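Local coordinates for protein ComZ (Thermus thermophilus, PDB 6QVI) that probably acts as a DNA receptor at the tip of the type IV pilus, capturing DNA during natural transformation, at residues L135-I139 with V494-R498; A154-V160 with N179-R185; N196-Y202 with L427-H431; G364-V370 with R385-A391; A396-T400 with N503-L508. All coordinates share one frame. Residues are numbered along the deposited sequence.

Contact 1. Residues L135-I139 with V494-R498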
# COMPACT_ATOMS: atom_id res chain seq x y z
N LEU A 135 -1.11 -3.81 0.26
CA LEU A 135 0.29 -4.11 0.54
C LEU A 135 1.00 -2.90 1.11
O LEU A 135 0.79 -1.75 0.68
CB LEU A 135 0.98 -4.59 -0.73
CG LEU A 135 0.39 -5.90 -1.23
CD1 LEU A 135 1.28 -6.53 -2.29
CD2 LEU A 135 0.20 -6.86 -0.04
N GLU A 136 1.85 -3.17 2.10
CA GLU A 136 2.57 -2.11 2.81
C GLU A 136 4.04 -2.49 2.88
O GLU A 136 4.42 -3.32 3.71
CB GLU A 136 1.99 -1.85 4.19
CG GLU A 136 0.60 -1.25 4.12
CD GLU A 136 0.13 -0.73 5.45
OE1 GLU A 136 0.85 -0.94 6.46
OE2 GLU A 136 -0.95 -0.09 5.49
N GLN A 137 4.84 -1.89 2.00
CA GLN A 137 6.26 -2.21 1.96
C GLN A 137 7.04 -0.95 1.60
O GLN A 137 6.53 -0.04 0.93
CB GLN A 137 6.51 -3.36 0.97
CG GLN A 137 6.12 -2.99 -0.46
CD GLN A 137 4.64 -3.15 -0.76
OE1 GLN A 137 4.07 -4.20 -0.52
NE2 GLN A 137 4.01 -2.08 -1.22
N ALA A 138 8.31 -0.91 2.02
CA ALA A 138 9.12 0.24 1.63
C ALA A 138 9.52 0.14 0.19
O ALA A 138 9.66 1.17 -0.49
CB ALA A 138 10.38 0.35 2.49
N ILE A 139 9.73 -1.06 -0.30
CA ILE A 139 10.16 -1.22 -1.64
C ILE A 139 9.45 -2.33 -2.32
O ILE A 139 9.53 -3.42 -1.89
CB ILE A 139 11.61 -1.66 -1.66
CG1 ILE A 139 12.51 -0.53 -1.29
CG2 ILE A 139 12.01 -2.14 -3.03
CD1 ILE A 139 13.94 -0.95 -1.29
N VAL A 494 15.71 3.38 2.95
CA VAL A 494 14.33 3.71 2.62
C VAL A 494 13.50 3.50 3.86
O VAL A 494 13.58 2.45 4.50
CB VAL A 494 13.76 2.88 1.45
CG1 VAL A 494 12.35 3.39 1.08
CG2 VAL A 494 14.69 2.87 0.22
N VAL A 495 12.67 4.48 4.19
CA VAL A 495 11.88 4.42 5.40
C VAL A 495 10.43 4.41 5.00
O VAL A 495 9.91 5.40 4.47
CB VAL A 495 12.21 5.59 6.33
CG1 VAL A 495 11.32 5.56 7.57
CG2 VAL A 495 13.69 5.50 6.72
N TYR A 496 9.76 3.29 5.23
CA TYR A 496 8.38 3.19 4.81
C TYR A 496 7.52 3.98 5.78
O TYR A 496 7.51 3.71 6.98
CB TYR A 496 7.95 1.74 4.72
CG TYR A 496 6.46 1.61 4.51
CD1 TYR A 496 5.74 0.62 5.14
CD2 TYR A 496 5.79 2.43 3.61
CE1 TYR A 496 4.40 0.50 4.93
CE2 TYR A 496 4.42 2.31 3.40
CZ TYR A 496 3.74 1.34 4.07
OH TYR A 496 2.38 1.21 3.87
N ILE A 497 6.77 4.93 5.25
CA ILE A 497 5.81 5.69 6.03
C ILE A 497 4.44 5.50 5.40
O ILE A 497 4.18 5.99 4.29
CB ILE A 497 6.18 7.18 6.08
CG1 ILE A 497 7.52 7.37 6.76
CG2 ILE A 497 5.12 7.97 6.82
CD1 ILE A 497 7.88 8.83 6.97
N ARG A 498 3.56 4.82 6.11
CA ARG A 498 2.22 4.58 5.62
C ARG A 498 1.52 5.90 5.36
O ARG A 498 1.65 6.84 6.14
CB ARG A 498 1.44 3.75 6.64
CG ARG A 498 -0.07 3.88 6.59
CD ARG A 498 -0.72 3.15 7.79
NE ARG A 498 -0.90 1.72 7.56
CZ ARG A 498 -1.05 0.81 8.53
NH1 ARG A 498 -1.04 1.18 9.80
NH2 ARG A 498 -1.21 -0.47 8.22
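The apolar centre is A138, whose CB lies 3.6 Å from Y496 CB and 3.9 Å from V494 CG1. This packing belongs to the beta-solenoid domain. The segment L135-I139, a loop that leads into strand 139-141, enters the solenoid here and meets strand 491-496 near its end, running nearly antiparallel to it. I139 extends the apolar patch: its CD1 lies 4.2 Å from V494 CG2. I156, on the strand next to 491-496, also packs on A138 and I139. The Y496 ring fills the space between the centre and the polar edge. The carbonyl O of Q137 sits over one face of this ring, 3.7 Å from Y496 CD2. The Y496 hydroxyl reaches the E136 side chain, with OH 3.0 Å from E136 CG. At the edge, E136 and R498 form a salt bridge between partly exposed side chains. One carboxylate oxygen takes both contacts: E136 OE2 is 2.8 Å from R498 NE and 2.8 Å from R498 NH2, the NH2 bond being weak.

Contact 2. Residues A154-V160 with N179-R185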
# COMPACT_ATOMS: atom_id res chain seq x y z
N ALA A 154 21.68 -1.42 1.38
CA ALA A 154 20.39 -0.85 1.71
C ALA A 154 20.07 -1.17 3.16
O ALA A 154 20.40 -2.26 3.65
CB ALA A 154 19.31 -1.43 0.81
N THR A 155 19.33 -0.29 3.77
CA THR A 155 18.80 -0.50 5.08
C THR A 155 17.38 -0.06 4.81
O THR A 155 17.14 1.08 4.56
CB THR A 155 19.49 0.28 6.18
OG1 THR A 155 18.56 1.14 6.83
CG2 THR A 155 20.58 1.07 5.65
N ILE A 156 16.45 -0.99 4.90
CA ILE A 156 15.05 -0.78 4.52
C ILE A 156 14.21 -0.91 5.77
O ILE A 156 14.09 -2.00 6.34
CB ILE A 156 14.57 -1.78 3.45
CG1 ILE A 156 15.36 -1.72 2.15
CG2 ILE A 156 13.07 -1.64 3.19
CD1 ILE A 156 16.25 -2.95 1.97
N ARG A 157 13.59 0.19 6.20
CA ARG A 157 12.72 0.11 7.36
C ARG A 157 11.30 -0.04 6.81
O ARG A 157 10.61 0.93 6.49
CB ARG A 157 12.93 1.32 8.26
CG ARG A 157 14.39 1.65 8.26
CD ARG A 157 14.86 2.47 9.41
NE ARG A 157 14.91 1.61 10.57
CZ ARG A 157 15.85 1.69 11.49
NH1 ARG A 157 16.81 2.60 11.36
NH2 ARG A 157 15.84 0.87 12.53
N GLY A 158 10.88 -1.30 6.68
CA GLY A 158 9.61 -1.64 6.07
C GLY A 158 9.71 -2.89 5.22
O GLY A 158 10.78 -3.51 5.13
N GLY A 159 8.62 -3.31 4.59
CA GLY A 159 8.67 -4.54 3.83
C GLY A 159 9.35 -4.35 2.51
O GLY A 159 9.55 -3.22 2.05
N VAL A 160 9.70 -5.46 1.88
CA VAL A 160 10.21 -5.45 0.54
C VAL A 160 9.53 -6.59 -0.19
O VAL A 160 9.65 -7.70 0.19
CB VAL A 160 11.74 -5.53 0.39
CG1 VAL A 160 12.49 -5.26 1.65
CG2 VAL A 160 12.17 -6.82 -0.21
N ASN A 179 25.52 -6.32 3.73
CA ASN A 179 25.16 -5.17 2.88
C ASN A 179 23.63 -4.98 2.74
O ASN A 179 23.17 -4.34 1.79
CB ASN A 179 25.81 -5.28 1.49
CG ASN A 179 25.64 -6.67 0.85
OD1 ASN A 179 26.47 -7.58 1.03
ND2 ASN A 179 24.56 -6.83 0.07
N PHE A 180 22.83 -5.50 3.67
CA PHE A 180 21.38 -5.48 3.54
C PHE A 180 20.76 -5.67 4.92
O PHE A 180 21.06 -6.65 5.61
CB PHE A 180 20.94 -6.59 2.58
CG PHE A 180 19.46 -6.67 2.33
CD1 PHE A 180 18.58 -7.21 3.27
CD2 PHE A 180 18.94 -6.26 1.12
CE1 PHE A 180 17.20 -7.29 2.99
CE2 PHE A 180 17.60 -6.35 0.84
CZ PHE A 180 16.72 -6.87 1.78
N ALA A 181 19.89 -4.74 5.31
CA ALA A 181 19.21 -4.82 6.58
C ALA A 181 17.78 -4.37 6.35
O ALA A 181 17.55 -3.34 5.70
CB ALA A 181 19.87 -3.94 7.66
N LEU A 182 16.85 -5.10 6.96
CA LEU A 182 15.42 -4.86 6.80
C LEU A 182 14.83 -4.87 8.19
O LEU A 182 14.87 -5.89 8.89
CB LEU A 182 14.80 -5.94 5.90
CG LEU A 182 13.40 -5.77 5.28
CD1 LEU A 182 13.16 -6.92 4.33
CD2 LEU A 182 12.34 -5.80 6.37
N TYR A 183 14.31 -3.72 8.61
CA TYR A 183 13.81 -3.54 9.96
C TYR A 183 12.32 -3.27 9.96
O TYR A 183 11.74 -2.85 8.95
CB TYR A 183 14.57 -2.41 10.65
CG TYR A 183 16.07 -2.63 10.72
CD1 TYR A 183 16.60 -3.92 10.68
CD2 TYR A 183 16.97 -1.55 10.80
CE1 TYR A 183 17.96 -4.15 10.75
CE2 TYR A 183 18.35 -1.77 10.86
CZ TYR A 183 18.83 -3.07 10.83
OH TYR A 183 20.18 -3.32 10.89
N ASN A 184 11.71 -3.44 11.13
CA ASN A 184 10.28 -3.26 11.28
C ASN A 184 9.95 -2.15 12.26
O ASN A 184 8.88 -2.13 12.87
CB ASN A 184 9.56 -4.56 11.64
CG ASN A 184 8.07 -4.38 11.63
OD1 ASN A 184 7.44 -4.38 10.56
ND2 ASN A 184 7.48 -4.21 12.81
N ARG A 185 10.88 -1.23 12.42
CA ARG A 185 10.57 0.01 13.11
C ARG A 185 11.55 1.08 12.64
O ARG A 185 12.56 0.79 11.99
CB ARG A 185 10.62 -0.21 14.62
CG ARG A 185 11.85 -0.99 15.05
CD ARG A 185 12.44 -0.49 16.34
NE ARG A 185 13.36 0.61 16.07
CZ ARG A 185 13.51 1.65 16.88
NH1 ARG A 185 12.81 1.72 18.01
NH2 ARG A 185 14.37 2.62 16.56
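Two parallel strands, 154-157 and 180-183, pair here in one sheet of the beta-solenoid. Their axes approach to 4.6 Å, and their directions differ by 8°. A parallel pair in register is what successive solenoid coils produce. Backbone donors and acceptors are matched along the pair. A154 N gives a weak bond to N179 O at 3.3 Å. A154 O accepts from A181 N at 3.0 Å, and A181 O accepts from I156 N at 2.7 Å. I156 O then takes Y183 N at 2.9 Å, and Y183 O takes G158 N at 2.9 Å. T155 and R157 turn their backbone bonds the other way, to A492, V494 and Y496 of strand 491-496. G158 has a phi of 142°, where a CB would collide with the preceding carbonyl. A154, I156, F180 and L182 share the buried face. There I156 CD1 makes an off-centre CH-pi contact with the F180 ring. On the other face, Y183 OH bonds to Q226, and Y183 CD2 lies over one face of the R157 guanidinium, 3.2 Å from R157 NH2. R157 NE donates to the carbonyl R185 O at 2.9 Å.

Contact 3. Residues N196-Y202 with L427-H431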
# COMPACT_ATOMS: atom_id res chain seq x y z
N ASN A 196 10.18 17.61 12.05
CA ASN A 196 9.10 18.56 12.14
C ASN A 196 8.30 18.58 10.84
O ASN A 196 7.48 19.48 10.65
CB ASN A 196 9.59 19.95 12.49
CG ASN A 196 9.39 20.25 14.00
OD1 ASN A 196 8.31 20.10 14.59
ND2 ASN A 196 10.47 20.80 14.59
N ARG A 197 8.64 17.70 9.89
CA ARG A 197 7.86 17.45 8.66
C ARG A 197 6.78 16.36 8.83
O ARG A 197 5.97 16.17 7.91
CB ARG A 197 8.80 17.06 7.53
CG ARG A 197 10.05 17.94 7.44
CD ARG A 197 9.68 19.40 7.53
NE ARG A 197 9.68 20.11 6.27
CZ ARG A 197 10.72 20.81 5.84
NH1 ARG A 197 11.83 20.89 6.56
NH2 ARG A 197 10.66 21.43 4.69
N VAL A 198 6.80 15.57 9.92
CA VAL A 198 5.90 14.44 10.11
C VAL A 198 4.98 14.67 11.31
O VAL A 198 5.35 15.32 12.29
CB VAL A 198 6.70 13.12 10.25
CG1 VAL A 198 7.74 13.04 9.17
CG2 VAL A 198 7.36 13.01 11.60
N GLU A 199 3.77 14.11 11.19
CA GLU A 199 2.76 14.13 12.25
C GLU A 199 3.26 13.42 13.51
O GLU A 199 3.96 12.41 13.42
CB GLU A 199 1.48 13.46 11.76
CG GLU A 199 0.73 14.20 10.67
CD GLU A 199 -0.23 15.22 11.24
OE1 GLU A 199 -0.08 16.42 10.92
OE2 GLU A 199 -1.14 14.83 12.01
N PRO A 200 2.92 13.94 14.72
CA PRO A 200 3.32 13.28 15.98
C PRO A 200 3.10 11.77 16.03
O PRO A 200 4.02 11.01 16.34
CB PRO A 200 2.45 13.99 17.03
CG PRO A 200 2.20 15.35 16.46
CD PRO A 200 2.22 15.22 14.95
N SER A 201 1.88 11.31 15.75
CA SER A 201 1.58 9.89 15.80
C SER A 201 2.42 9.07 14.83
O SER A 201 2.39 7.84 14.89
CB SER A 201 0.10 9.64 15.50
OG SER A 201 -0.10 8.32 15.02
N TYR A 202 3.19 9.73 13.96
CA TYR A 202 3.94 9.04 12.92
C TYR A 202 5.44 9.17 13.10
O TYR A 202 6.19 8.72 12.22
CB TYR A 202 3.52 9.57 11.54
CG TYR A 202 2.14 9.10 11.12
CD1 TYR A 202 1.01 9.83 11.46
CD2 TYR A 202 1.96 7.92 10.39
CE1 TYR A 202 -0.25 9.43 11.10
CE2 TYR A 202 0.68 7.50 10.02
CZ TYR A 202 -0.42 8.27 10.38
OH TYR A 202 -1.69 7.89 10.03
N LEU A 427 1.46 18.46 7.21
CA LEU A 427 2.54 17.59 7.65
C LEU A 427 2.32 16.16 7.16
O LEU A 427 1.18 15.71 7.01
CB LEU A 427 2.67 17.62 9.19
CG LEU A 427 3.35 18.88 9.75
CD1 LEU A 427 2.73 19.38 11.12
CD2 LEU A 427 4.82 18.62 9.85
N PHE A 428 3.43 15.48 6.91
CA PHE A 428 3.40 14.11 6.44
C PHE A 428 2.84 13.18 7.52
O PHE A 428 3.20 13.31 8.69
CB PHE A 428 4.81 13.65 6.08
CG PHE A 428 4.88 12.76 4.88
CD1 PHE A 428 4.51 13.24 3.63
CD2 PHE A 428 5.27 11.44 5.01
CE1 PHE A 428 4.57 12.42 2.52
CE2 PHE A 428 5.33 10.61 3.90
CZ PHE A 428 4.98 11.11 2.64
N PRO A 429 2.00 12.22 7.15
CA PRO A 429 1.61 11.98 5.76
C PRO A 429 0.24 12.55 5.43
O PRO A 429 -0.44 12.00 4.57
CB PRO A 429 1.60 10.46 5.66
CG PRO A 429 1.22 10.00 7.07
CD PRO A 429 1.44 11.17 8.03
N ASN A 430 -0.13 13.59 6.13
CA ASN A 430 -1.35 14.21 5.79
C ASN A 430 -1.01 15.25 4.74
O ASN A 430 -1.84 16.07 4.48
CB ASN A 430 -1.94 14.91 6.99
CG ASN A 430 -2.53 13.95 7.98
OD1 ASN A 430 -2.39 12.75 7.84
ND2 ASN A 430 -3.18 14.48 9.00
N HIS A 431 0.11 15.16 4.05
CA HIS A 431 0.44 16.12 3.04
C HIS A 431 1.50 15.47 2.24
O HIS A 431 2.63 15.43 2.65
CB HIS A 431 1.01 17.33 3.71
CG HIS A 431 1.47 18.37 2.76
ND1 HIS A 431 2.39 19.32 3.11
CD2 HIS A 431 1.15 18.60 1.48
CE1 HIS A 431 2.61 20.11 2.08
NE2 HIS A 431 1.87 19.69 1.08
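Two loops meet through a single backbone bridge between V198 and F428, whose CA atoms are 4.5 Å apart. F428 N donates to R197 O at 2.8 Å, and E199 N donates to F428 O at 2.7 Å. V198 CA adds a CA-H...O contact to F428 O at 3.3 Å. Beyond the bridge, residues 200-202 form a 3-10 turn. The other loop turns at P429, which follows a cis peptide bond. Both loops belong to the beta-solenoid domain. One leads into strand 204-205 and the other into strand 432-437, so the bridge joins coils far apart in sequence. The cis proline packs against Y202: P429 CD lies over the ring face, 3.7 Å from its centroid, in a CH-pi contact. L427 points toward the first loop and packs against the E199 side chain, with L427 CB 3.5 Å from E199 OE1. R197 directs its charged end out of this contact, to a salt bridge with D388. On the V198 side, M449 touches both V198 and F428. V198 CG1 and F428 CB are 4.3 Å apart.

Contact 4. Residues G364-V370 with R385-A391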
# COMPACT_ATOMS: atom_id res chain seq x y z
N GLY A 364 16.72 31.18 -0.13
CA GLY A 364 16.97 30.19 0.89
C GLY A 364 16.38 28.86 0.49
O GLY A 364 16.99 28.01 -0.19
N GLN A 365 15.11 28.76 0.87
CA GLN A 365 14.32 27.54 0.95
C GLN A 365 13.14 27.60 -0.05
O GLN A 365 12.12 28.23 0.24
CB GLN A 365 13.94 27.26 2.42
CG GLN A 365 13.87 25.78 2.58
CD GLN A 365 12.54 25.44 2.05
OE1 GLN A 365 11.60 26.14 2.39
NE2 GLN A 365 12.46 24.58 1.06
N GLU A 366 13.32 27.07 -1.26
CA GLU A 366 12.30 27.17 -2.32
C GLU A 366 10.90 26.62 -2.13
O GLU A 366 10.57 26.02 -1.13
CB GLU A 366 12.85 26.64 -3.63
CG GLU A 366 14.34 26.81 -3.79
CD GLU A 366 14.82 28.14 -3.31
OE1 GLU A 366 14.00 29.05 -3.23
OE2 GLU A 366 16.02 28.29 -3.05
N LEU A 367 10.06 26.82 -3.13
CA LEU A 367 8.70 26.37 -3.02
C LEU A 367 8.16 25.89 -4.34
O LEU A 367 8.39 26.49 -5.37
CB LEU A 367 7.84 27.50 -2.50
CG LEU A 367 6.41 27.09 -2.23
CD1 LEU A 367 6.46 25.86 -1.37
CD2 LEU A 367 5.62 28.17 -1.54
N LEU A 368 7.42 24.80 -4.29
CA LEU A 368 6.85 24.19 -5.45
C LEU A 368 5.48 23.75 -5.06
O LEU A 368 5.32 22.78 -4.37
CB LEU A 368 7.68 23.00 -5.82
CG LEU A 368 6.96 21.93 -6.58
CD1 LEU A 368 6.13 22.65 -7.60
CD2 LEU A 368 8.00 21.08 -7.25
N GLU A 369 4.48 24.49 -5.47
CA GLU A 369 3.12 24.17 -5.12
C GLU A 369 2.50 23.47 -6.27
O GLU A 369 2.77 23.80 -7.40
CB GLU A 369 2.35 25.44 -4.84
CG GLU A 369 3.20 26.59 -4.34
CD GLU A 369 2.46 27.90 -4.30
OE1 GLU A 369 3.02 28.91 -4.75
OE2 GLU A 369 1.32 27.94 -3.82
N VAL A 370 1.67 22.48 -5.99
CA VAL A 370 1.02 21.74 -7.04
C VAL A 370 -0.48 21.70 -6.77
O VAL A 370 -0.87 21.29 -5.70
CB VAL A 370 1.55 20.31 -7.12
CG1 VAL A 370 0.94 19.60 -8.28
CG2 VAL A 370 3.04 20.29 -7.31
N ARG A 385 17.55 21.98 -6.61
CA ARG A 385 17.86 22.64 -5.36
C ARG A 385 16.83 22.22 -4.32
O ARG A 385 15.72 21.82 -4.68
CB ARG A 385 17.89 24.17 -5.51
CG ARG A 385 18.84 24.65 -6.60
CD ARG A 385 19.67 25.87 -6.20
NE ARG A 385 18.95 26.73 -5.29
CZ ARG A 385 19.55 27.54 -4.43
NH1 ARG A 385 20.88 27.58 -4.39
NH2 ARG A 385 18.83 28.30 -3.61
N PRO A 386 17.18 22.28 -3.03
CA PRO A 386 16.21 21.96 -1.97
C PRO A 386 14.92 22.75 -2.13
O PRO A 386 14.93 23.94 -2.47
CB PRO A 386 16.95 22.37 -0.69
CG PRO A 386 18.38 22.14 -1.01
CD PRO A 386 18.54 22.44 -2.49
N VAL A 387 13.81 22.06 -1.93
CA VAL A 387 12.54 22.66 -2.18
C VAL A 387 11.47 22.09 -1.30
O VAL A 387 11.42 20.92 -1.07
CB VAL A 387 12.21 22.41 -3.65
CG1 VAL A 387 12.58 21.00 -4.01
CG2 VAL A 387 10.78 22.69 -4.00
N ASP A 388 10.62 22.96 -0.79
CA ASP A 388 9.53 22.61 0.06
C ASP A 388 8.34 22.46 -0.83
O ASP A 388 8.22 23.19 -1.79
CB ASP A 388 9.23 23.75 1.00
CG ASP A 388 9.71 23.50 2.38
OD1 ASP A 388 10.74 22.83 2.54
OD2 ASP A 388 9.05 24.00 3.30
N TYR A 389 7.45 21.53 -0.54
CA TYR A 389 6.32 21.41 -1.41
C TYR A 389 5.05 21.61 -0.69
O TYR A 389 5.01 21.55 0.50
CB TYR A 389 6.34 20.11 -2.18
CG TYR A 389 6.04 18.87 -1.41
CD1 TYR A 389 4.81 18.65 -0.87
CD2 TYR A 389 7.00 17.89 -1.28
CE1 TYR A 389 4.55 17.49 -0.18
CE2 TYR A 389 6.74 16.73 -0.60
CZ TYR A 389 5.51 16.54 -0.06
OH TYR A 389 5.27 15.39 0.61
N ARG A 390 4.02 21.91 -1.45
CA ARG A 390 2.69 22.10 -0.94
C ARG A 390 1.83 21.52 -2.03
O ARG A 390 2.02 21.86 -3.17
CB ARG A 390 2.37 23.57 -0.81
CG ARG A 390 3.20 24.33 0.20
CD ARG A 390 3.07 25.82 -0.01
NE ARG A 390 2.06 26.44 0.83
CZ ARG A 390 2.26 27.53 1.54
NH1 ARG A 390 3.44 28.12 1.49
NH2 ARG A 390 1.29 28.04 2.28
N ALA A 391 0.89 20.67 -1.69
CA ALA A 391 0.07 20.07 -2.72
C ALA A 391 -1.34 19.85 -2.30
O ALA A 391 -1.60 19.48 -1.19
CB ALA A 391 0.67 18.75 -3.10
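R385 comes just before the strand and forms a salt bridge across to E366, with R385 NH2 2.9 Å from E366 OE2. The other carboxylate oxygen of E366 bonds to T362. P386 follows, and its carbonyl O lies 3.2 Å from E366 CG. At V387 the chain enters strand 387-391, which runs parallel to strand 366-370 with axes 4.4 Å apart and an angle of 27°. V387 CG2 packs on L368 CB at 3.6 Å, on the buried face. D388 carries two backbone bonds: its N donates to E366 O at 3.1 Å, and its O accepts from L368 N at 3.1 Å. The D388 carboxylate forms a salt bridge with R197. Y389 lies on the same face as V387 but its ring leads away from strand 366-370. Its OH bonds to M449 O, and its ring meets H431 edge-to-face. Y389 turns its backbone bonds the other way, to L420 of strand 419-421. R390 again faces strand 366-370: R390 N gives a weak bond to L368 O at 3.3 Å, while R390 O accepts from V370 N at 2.9 Å. Its side chain lies on the D388 face, with R390 CD 3.7 Å from L367 CD1. A391 ends the segment, its CB 4.4 Å from V370 CB. Strand 419-421 is also parallel. Such side-by-side parallel strands from successive chain turns are characteristic of a beta-solenoid.

Contact 5. Residues A396-T400 with N503-L508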
# COMPACT_ATOMS: atom_id res chain seq x y z
N ALA A 396 -8.49 17.39 -0.49
CA ALA A 396 -7.33 16.66 0.00
C ALA A 396 -6.04 17.41 -0.31
O ALA A 396 -5.95 18.16 -1.29
CB ALA A 396 -7.29 15.26 -0.60
N LYS A 397 -5.04 17.20 0.54
CA LYS A 397 -3.73 17.83 0.39
C LYS A 397 -2.71 16.87 -0.21
O LYS A 397 -1.66 16.58 0.36
CB LYS A 397 -3.26 18.37 1.75
CG LYS A 397 -4.24 19.33 2.42
CD LYS A 397 -3.56 20.07 3.57
CE LYS A 397 -4.55 20.88 4.40
NZ LYS A 397 -3.94 21.34 5.69
N SER A 398 -3.00 16.43 -1.43
CA SER A 398 -2.13 15.48 -2.10
C SER A 398 -2.16 15.81 -3.58
O SER A 398 -3.04 16.53 -4.06
CB SER A 398 -2.53 14.02 -1.83
OG SER A 398 -3.73 13.66 -2.48
N ALA A 399 -1.17 15.32 -4.30
CA ALA A 399 -1.12 15.59 -5.73
C ALA A 399 -0.06 14.69 -6.32
O ALA A 399 0.68 14.01 -5.61
CB ALA A 399 -0.83 17.06 -6.00
N THR A 400 0.04 14.71 -7.65
CA THR A 400 0.99 13.87 -8.36
C THR A 400 1.65 14.68 -9.47
O THR A 400 1.02 15.54 -10.09
CB THR A 400 0.30 12.66 -8.99
OG1 THR A 400 -0.59 12.07 -8.04
CG2 THR A 400 1.31 11.63 -9.42
N ASN A 503 -6.37 11.09 1.41
CA ASN A 503 -5.23 12.01 1.37
C ASN A 503 -3.95 11.26 0.95
O ASN A 503 -2.84 11.56 1.41
CB ASN A 503 -5.07 12.71 2.74
CG ASN A 503 -4.04 13.81 2.72
OD1 ASN A 503 -3.37 14.04 1.72
ND2 ASN A 503 -3.92 14.51 3.84
N ARG A 504 -4.11 10.28 0.07
CA ARG A 504 -3.08 9.53 -0.66
C ARG A 504 -3.12 9.93 -2.12
O ARG A 504 -4.22 9.95 -2.69
CB ARG A 504 -3.37 8.05 -0.53
CG ARG A 504 -2.62 7.11 -1.42
CD ARG A 504 -2.28 5.82 -0.69
NE ARG A 504 -1.93 4.78 -1.66
CZ ARG A 504 -0.71 4.60 -2.17
NH1 ARG A 504 0.31 5.39 -1.81
NH2 ARG A 504 -0.51 3.63 -3.04
N PRO A 505 -1.98 10.21 -2.78
CA PRO A 505 -2.07 10.65 -4.18
C PRO A 505 -2.87 9.68 -5.03
O PRO A 505 -2.46 8.54 -5.26
CB PRO A 505 -0.60 10.71 -4.62
CG PRO A 505 0.15 10.98 -3.37
CD PRO A 505 -0.60 10.27 -2.27
N ALA A 506 -4.04 10.16 -5.49
CA ALA A 506 -4.98 9.32 -6.23
C ALA A 506 -4.32 8.63 -7.42
O ALA A 506 -4.69 7.50 -7.78
CB ALA A 506 -6.18 10.16 -6.69
N LEU A 507 -3.36 9.30 -8.10
CA LEU A 507 -2.94 8.67 -9.34
C LEU A 507 -1.73 7.74 -9.16
O LEU A 507 -1.19 7.24 -10.16
CB LEU A 507 -2.67 9.72 -10.42
CG LEU A 507 -3.85 10.65 -10.75
CD1 LEU A 507 -3.31 11.72 -11.73
CD2 LEU A 507 -5.14 9.99 -11.26
N LEU A 508 -1.43 7.37 -7.95
CA LEU A 508 -0.43 6.37 -7.65
C LEU A 508 -1.09 4.99 -7.58
O LEU A 508 -2.31 4.88 -7.49
CB LEU A 508 0.22 6.70 -6.31
CG LEU A 508 1.46 7.57 -6.25
CD1 LEU A 508 2.72 6.76 -6.51
CD2 LEU A 508 1.33 8.69 -7.26
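This is a buried packing contact between the start of strand 398-406 and the loop that follows strand 491-496, in the beta-solenoid domain. It rests on van der Waals contact and shape. The loop runs beside the strand start, with A396 near N503 and S398 near P505, each CA pair 5.3 Å apart. N503 OD1 comes within 3.6 Å of S398 CB. The N503 amide nitrogen, ND2, is held by N430 O. P505 is the next point of contact: its CB lies 3.7 Å from A399 O and 3.7 Å from T400 OG1. The loop then bends in a type I beta turn from P505 to L508, closed by L508 N to P505 O at 3.1 Å. This turn brings L507 and L508 to T400. L508 CD2 is 3.6 Å from T400 CG2, and L507 CB is 3.9 Å from T400 OG1, which bonds to D373. Around them, L507 packs on helix 294-301 through C297, L298 and K301. T400 and L508 both touch V436 of strand 432-437, the parallel neighbour of strand 398-406.

How the contacts relate
From the N-terminal helix and the antiparallel pseudopilin-like sheet, the chain enters the solenoid at L135-I139, where contact 1 opens. It closes only at V494-R498, so contacts 2, 3 and 4 all nest inside its loop. Contact 2 closes a short loop first and shares a sheet with contact 1. Contact 3 opens next and spans contact 4, which is itself a short local closure; R197 to D388 and H431 to A391 tie the two together. Contact 5 opens after contact 4 and crosses both contact 3 and contact 1. It brings the chain after strand 491-496 to strand 398-406, before the return to the pseudopilin-like sheet through strand 517-529.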